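P91 (Metagenome, PDB 4ZI5) hydrolyses phosphotriesters as a promiscuous alpha/beta hydrolase of the dienelactone hydrolase family. Local coordinates at residues 75-79 / 103-107. Residue numbers count along the deposited sequence, not the author numbering.
Sequences ADMHG and WRRRA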
loop_
_atom_site.group_PDB
_atom_site.type_symbol
_atom_site.label_atom_id
_atom_site.label_comp_id
_atom_site.label_asym_id
_atom_site.label_seq_id
_atom_site.Cartn_x
_atom_site.Cartn_y
_atom_site.Cartn_z
ATOM N N ALA A 75 -7.406 18.493 15.051
ATOM C CA ALA A 75 -7.427 19.892 14.691
ATOM C C ALA A 75 -8.858 20.438 14.567
ATOM O O ALA A 75 -9.779 19.715 14.194
ATOM C CB ALA A 75 -6.680 20.108 13.393
ATOM N N ASP A 76 -9.011 21.716 14.892
ATOM C CA ASP A 76 -10.235 22.463 14.629
ATOM C C ASP A 76 -9.960 23.408 13.467
ATOM O O ASP A 76 -9.385 24.499 13.678
ATOM C CB ASP A 76 -10.639 23.231 15.882
ATOM C CG ASP A 76 -11.866 24.142 15.669
ATOM O OD1 ASP A 76 -12.561 23.991 14.641
ATOM O OD2 ASP A 76 -12.081 25.064 16.500
ATOM N N MET A 77 -10.357 23.028 12.253
ATOM C CA MET A 77 -10.171 23.923 11.089
ATOM C C MET A 77 -11.184 25.061 11.051
ATOM O O MET A 77 -10.827 26.185 10.716
ATOM C CB MET A 77 -10.207 23.173 9.756
ATOM C CG MET A 77 -9.009 22.294 9.519
ATOM S SD MET A 77 -7.473 23.179 9.267
ATOM C CE MET A 77 -7.702 23.771 7.593
ATOM N N HIS A 78 -12.436 24.770 11.406
ATOM C CA HIS A 78 -13.512 25.732 11.260
ATOM C C HIS A 78 -13.484 26.847 12.282
ATOM O O HIS A 78 -13.898 27.967 11.972
ATOM C CB HIS A 78 -14.855 25.014 11.282
ATOM C CG HIS A 78 -14.992 23.981 10.214
ATOM N ND1 HIS A 78 -14.361 24.081 8.990
ATOM C CD2 HIS A 78 -15.696 22.833 10.179
ATOM C CE1 HIS A 78 -14.660 23.028 8.258
ATOM N NE2 HIS A 78 -15.475 22.260 8.952
ATOM N N GLY A 79 -12.964 26.586 13.475
ATOM C CA GLY A 79 -12.989 27.575 14.559
ATOM C C GLY A 79 -14.182 27.359 15.459
ATOM O O GLY A 79 -15.220 26.863 15.008
ATOM N N TRP A 103 -6.546 28.686 3.697
ATOM C CA TRP A 103 -6.641 27.263 4.054
ATOM C C TRP A 103 -5.333 26.753 4.664
ATOM O O TRP A 103 -5.321 26.137 5.732
ATOM C CB TRP A 103 -7.020 26.511 2.796
ATOM C CG TRP A 103 -7.260 25.016 2.912
ATOM C CD1 TRP A 103 -7.279 24.241 4.033
ATOM C CD2 TRP A 103 -7.558 24.161 1.822
ATOM N NE1 TRP A 103 -7.544 22.921 3.694
ATOM C CE2 TRP A 103 -7.713 22.850 2.338
ATOM C CE3 TRP A 103 -7.664 24.364 0.435
ATOM C CZ2 TRP A 103 -8.016 21.758 1.522
ATOM C CZ3 TRP A 103 -7.959 23.275 -0.374
ATOM C CH2 TRP A 103 -8.125 21.991 0.169
ATOM N N ARG A 104 -4.232 27.099 4.015
ATOM C CA ARG A 104 -2.900 26.739 4.486
ATOM C C ARG A 104 -2.524 27.361 5.822
ATOM O O ARG A 104 -1.954 26.683 6.666
ATOM C CB ARG A 104 -1.857 27.041 3.416
ATOM C CG ARG A 104 -1.988 26.096 2.230
ATOM C CD ARG A 104 -1.279 26.581 0.954
ATOM N NE ARG A 104 -1.508 25.687 -0.195
ATOM C CZ ARG A 104 -0.699 25.544 -1.259
ATOM N NH1 ARG A 104 0.442 26.240 -1.364
ATOM N NH2 ARG A 104 -1.021 24.691 -2.238
ATOM N N ARG A 105 -2.897 28.617 6.042
ATOM C CA ARG A 105 -2.629 29.264 7.323
ATOM C C ARG A 105 -3.401 28.600 8.440
ATOM O O ARG A 105 -2.878 28.433 9.530
ATOM C CB ARG A 105 -2.996 30.758 7.315
ATOM C CG ARG A 105 -2.088 31.646 6.505
ATOM C CD ARG A 105 -2.358 33.118 6.846
ATOM N NE ARG A 105 -3.690 33.572 6.430
ATOM C CZ ARG A 105 -4.022 33.950 5.192
ATOM N NH1 ARG A 105 -3.148 33.889 4.194
ATOM N NH2 ARG A 105 -5.259 34.356 4.939
ATOM N N ARG A 106 -4.639 28.222 8.164
ATOM C CA ARG A 106 -5.475 27.552 9.134
ATOM C C ARG A 106 -4.906 26.187 9.522
ATOM O O ARG A 106 -4.912 25.809 10.709
ATOM C CB ARG A 106 -6.919 27.449 8.615
ATOM C CG ARG A 106 -7.956 26.984 9.633
ATOM C CD ARG A 106 -8.121 27.908 10.810
ATOM N NE ARG A 106 -8.509 29.250 10.385
ATOM C CZ ARG A 106 -9.746 29.642 10.048
ATOM N NH1 ARG A 106 -10.768 28.803 10.040
ATOM N NH2 ARG A 106 -9.949 30.910 9.688
ATOM N N ALA A 107 -4.393 25.456 8.535
ATOM C CA ALA A 107 -3.672 24.197 8.779
ATOM C C ALA A 107 -2.358 24.383 9.568
ATOM O O ALA A 107 -2.086 23.655 10.531
ATOM C CB ALA A 107 -3.397 23.485 7.467
HETATM O O HOH W 1 -6.859 24.562 12.584
#
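In this alpha/beta-hydrolase fold, residues 75-79 form the turn that leaves strand 71-74 of the central sheet, and helix 100-115 packs beside it through residues 103-107. Ala75 pairs by its backbone with Val47 of strand 42-48, and its small methyl touches Val46 and Phe48. At Asp76 the chain turns: OD1 accepts a hydrogen bond from Gly79 N at 2.9 Å, an Asx motif that a short carboxylate can close, while OD2 receives the backbone amides of Ile29 and Ala81. A water donates to Asp76 O (2.8 Å) and to Arg106 O (3.0 Å), joining the two backbones. Met77 makes most of the apolar contact. Its long side chain lays its methyl against the helix, CE lying 3.6 Å from CD1 at the edge of the Trp103 ring, 3.8 Å from Arg106 CG and 4.3 Å from CB of Ala107, whose smallness permits the approach. The long Arg106 lets NH1 donate to Met77 O at 2.7 Å while NE pairs with Asp23. His78 turns its CB away from the helix; NE2 hydrogen-bonds to Ala51 O and ND1 to Tyr96 OH. Gly79 has phi at 95°, where a CB would be jammed against His78 O.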